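Local coordinates for protein putative thioesterase (Novosphingobium aromaticivorans, PDB 3CJY) that is a putative thioesterase of the acyl-CoA thioesterase family, built from two HotDog domains, that binds calcium and probably hydrolyses acyl-CoA thioesters, at residues A[163-169]-A[219-225]. Numbering follows the deposited sequence.
Sequences RTRLWLR and WCLCDMI
Arg169 and Trp219, at one end of an antiparallel strand pair, illustrate how an arginine can lay both its CB and its guanidinium against an aromatic ring. Arg169 CB sits over the six-membered ring of Trp219, 3.6 Å from its centroid, in a CH-pi contact. CG lies anti to the backbone N (chi1 -176°) and the chain bends at chi3, which brings the guanidinium back over the same indole, the two planes 25° apart and Trp219 CZ2 beneath the centre of the group. Arg169 NH2 also forms a salt bridge with Glu150. Exchanging Trp219 for an alanine would probably leave the Arg169 side chain without its flat support and open a gap beside Trp167 CB, which touches Trp219 CE3 at 3.7 Å. Next along the strands, Leu221 CB packs over the six-membered ring of Trp167, whose NE1 is hydrogen-bonded to Pro125 O.

Past Trp167 and Leu221 their face turns polar. Asp223 OD1 lies near the guanidinium plane of Arg165 and takes a nearly straight (172°) salt-bridge hydrogen bond of 2.9 Å from NE, which approaches from above the carboxylate plane. One water links Asp223 OD1 to Arg163 NH1 and Met224 O; a second joins Asp223 OD2 to Arg165 NH2. With Trp241 NE1 also hydrogen-bonded to OD2, this buried carboxylate is likely to be stabilised as an anion. Ile225 CD1 lies over the Arg163 guanidinium, 3.7 Å from CZ.

The other face is mostly apolar: selenomethionine Met224 CE nestles against Thr164 CG2 (3.5 Å) and Leu166 CD1, while Leu168 CD1 reaches Cys222 CB. Helix 188-196 packs on this side at Thr164 and Met224, as expected of a HotDog sheet around its helix, and strands 149-153 and 233-241 flank the pair, continuing the antiparallel sheet of the C-terminal thioesterase domain.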
loop_
_atom_site.group_PDB
_atom_site.type_symbol
_atom_site.label_atom_id
_atom_site.label_comp_id
_atom_site.label_asym_id
_atom_site.label_seq_id
_atom_site.Cartn_x
_atom_site.Cartn_y
_atom_site.Cartn_z
ATOM N N ARG A 163 -14.637 0.766 11.393
ATOM C CA ARG A 163 -14.308 2.131 11.008
ATOM C C ARG A 163 -14.080 3.098 12.160
ATOM O O ARG A 163 -14.704 3.008 13.225
ATOM C CB ARG A 163 -15.349 2.705 10.043
ATOM C CG ARG A 163 -15.584 1.905 8.757
ATOM C CD ARG A 163 -16.526 2.590 7.842
ATOM N NE ARG A 163 -16.726 1.844 6.597
ATOM C CZ ARG A 163 -15.998 1.987 5.488
ATOM N NH1 ARG A 163 -14.988 2.815 5.428
ATOM N NH2 ARG A 163 -16.272 1.252 4.408
ATOM N N THR A 164 -13.194 4.037 11.878
ATOM C CA THR A 164 -12.880 5.178 12.765
ATOM C C THR A 164 -12.709 6.400 11.869
ATOM O O THR A 164 -11.925 6.381 10.903
ATOM C CB THR A 164 -11.654 4.928 13.631
ATOM O OG1 THR A 164 -11.928 3.859 14.557
ATOM C CG2 THR A 164 -11.234 6.201 14.387
ATOM N N ARG A 165 -13.502 7.429 12.156
ATOM C CA ARG A 165 -13.450 8.704 11.419
ATOM C C ARG A 165 -13.181 9.855 12.372
ATOM O O ARG A 165 -13.929 10.100 13.306
ATOM C CB ARG A 165 -14.720 8.930 10.633
ATOM C CG ARG A 165 -14.969 7.896 9.592
ATOM C CD ARG A 165 -16.340 7.923 8.978
ATOM N NE ARG A 165 -16.326 7.153 7.749
ATOM C CZ ARG A 165 -17.350 6.485 7.266
ATOM N NH1 ARG A 165 -18.478 6.448 7.949
ATOM N NH2 ARG A 165 -17.225 5.838 6.121
ATOM N N LEU A 166 -12.017 10.468 12.185
ATOM C CA LEU A 166 -11.556 11.577 13.016
ATOM C C LEU A 166 -11.283 12.833 12.179
ATOM O O LEU A 166 -10.760 12.739 11.065
ATOM C CB LEU A 166 -10.228 11.160 13.691
ATOM C CG LEU A 166 -10.255 9.898 14.524
ATOM C CD1 LEU A 166 -8.795 9.647 15.009
ATOM C CD2 LEU A 166 -11.136 10.068 15.694
ATOM N N TRP A 167 -11.616 13.992 12.734
ATOM C CA TRP A 167 -11.156 15.256 12.202
ATOM C C TRP A 167 -9.822 15.548 12.906
ATOM O O TRP A 167 -9.718 15.538 14.147
ATOM C CB TRP A 167 -12.136 16.410 12.448
ATOM C CG TRP A 167 -13.335 16.434 11.586
ATOM C CD1 TRP A 167 -14.613 16.179 11.968
ATOM C CD2 TRP A 167 -13.383 16.736 10.195
ATOM N NE1 TRP A 167 -15.461 16.336 10.913
ATOM C CE2 TRP A 167 -14.737 16.638 9.795
ATOM C CE3 TRP A 167 -12.441 17.062 9.245
ATOM C CZ2 TRP A 167 -15.151 16.913 8.477
ATOM C CZ3 TRP A 167 -12.852 17.318 7.940
ATOM C CH2 TRP A 167 -14.181 17.249 7.575
ATOM N N LEU A 168 -8.809 15.841 12.110
ATOM C CA LEU A 168 -7.467 16.139 12.609
ATOM C C LEU A 168 -6.981 17.485 12.122
ATOM O O LEU A 168 -7.190 17.850 10.993
ATOM C CB LEU A 168 -6.446 15.092 12.134
ATOM C CG LEU A 168 -6.764 13.643 12.477
ATOM C CD1 LEU A 168 -5.698 12.743 11.781
ATOM C CD2 LEU A 168 -6.853 13.404 13.978
ATOM N N ARG A 169 -6.341 18.227 13.007
ATOM C CA ARG A 169 -5.806 19.519 12.625
ATOM C C ARG A 169 -4.522 19.782 13.389
ATOM O O ARG A 169 -4.502 19.681 14.644
ATOM C CB ARG A 169 -6.805 20.635 12.904
ATOM C CG ARG A 169 -6.245 21.979 12.400
ATOM C CD ARG A 169 -7.218 23.107 12.541
ATOM N NE ARG A 169 -7.652 23.393 13.906
ATOM C CZ ARG A 169 -8.594 24.307 14.173
ATOM N NH1 ARG A 169 -9.140 24.993 13.178
ATOM N NH2 ARG A 169 -9.006 24.547 15.419
ATOM N N TRP A 219 -8.520 21.501 8.592
ATOM C CA TRP A 219 -8.998 20.207 9.039
ATOM C C TRP A 219 -8.852 19.150 7.963
ATOM O O TRP A 219 -9.023 19.407 6.771
ATOM C CB TRP A 219 -10.461 20.274 9.433
ATOM C CG TRP A 219 -10.713 21.050 10.667
ATOM C CD1 TRP A 219 -11.191 22.309 10.766
ATOM C CD2 TRP A 219 -10.482 20.595 12.006
ATOM N NE1 TRP A 219 -11.276 22.692 12.106
ATOM C CE2 TRP A 219 -10.836 21.648 12.877
ATOM C CE3 TRP A 219 -10.000 19.393 12.556
ATOM C CZ2 TRP A 219 -10.768 21.517 14.268
ATOM C CZ3 TRP A 219 -9.884 19.281 13.918
ATOM C CH2 TRP A 219 -10.275 20.335 14.769
ATOM N N CYS A 220 -8.500 17.971 8.431
ATOM C CA CYS A 220 -8.384 16.800 7.564
ATOM C C CYS A 220 -9.305 15.701 8.119
ATOM O O CYS A 220 -9.261 15.416 9.334
ATOM C CB CYS A 220 -6.934 16.358 7.538
ATOM S SG CYS A 220 -6.671 14.790 6.638
ATOM N N LEU A 221 -10.177 15.148 7.273
ATOM C CA LEU A 221 -10.974 13.994 7.673
ATOM C C LEU A 221 -10.086 12.764 7.453
ATOM O O LEU A 221 -9.731 12.428 6.313
ATOM C CB LEU A 221 -12.255 13.876 6.868
ATOM C CG LEU A 221 -13.120 12.716 7.325
ATOM C CD1 LEU A 221 -13.524 12.813 8.804
ATOM C CD2 LEU A 221 -14.333 12.616 6.400
ATOM N N CYS A 222 -9.811 12.086 8.574
ATOM C CA CYS A 222 -8.976 10.881 8.649
ATOM C C CYS A 222 -9.984 9.723 8.750
ATOM O O CYS A 222 -10.548 9.416 9.801
ATOM C CB CYS A 222 -8.022 10.964 9.837
ATOM S SG CYS A 222 -7.067 9.466 10.088
ATOM N N ASP A 223 -10.215 9.115 7.593
ATOM C CA ASP A 223 -11.284 8.134 7.390
ATOM C C ASP A 223 -10.717 6.729 7.224
ATOM O O ASP A 223 -10.256 6.375 6.151
ATOM C CB ASP A 223 -11.996 8.647 6.102
ATOM C CG ASP A 223 -13.209 7.848 5.691
ATOM O OD1 ASP A 223 -13.704 7.037 6.477
ATOM O OD2 ASP A 223 -13.653 8.079 4.535
HETATM N N MSE A 224 -10.794 5.960 8.308
HETATM C CA MSE A 224 -10.127 4.677 8.492
HETATM C C MSE A 224 -10.997 3.476 8.634
HETATM O O MSE A 224 -12.123 3.521 9.160
HETATM C CB MSE A 224 -9.247 4.753 9.777
HETATM C CG MSE A 224 -8.208 5.849 9.754
HETATM SE SE MSE A 224 -7.089 6.066 11.270
HETATM C CE MSE A 224 -8.411 6.870 12.406
ATOM N N ILE A 225 -10.464 2.359 8.150
ATOM C CA ILE A 225 -11.105 1.073 8.356
ATOM C C ILE A 225 -10.052 0.022 8.693
ATOM O O ILE A 225 -8.945 0.009 8.123
ATOM C CB ILE A 225 -11.976 0.627 7.102
ATOM C CG1 ILE A 225 -12.770 -0.633 7.406
ATOM C CG2 ILE A 225 -11.052 0.422 5.885
ATOM C CD1 ILE A 225 -13.892 -0.941 6.407
HETATM O O HOH W 1 -13.948 4.641 7.465
HETATM O O HOH W 2 -15.553 6.559 3.779
#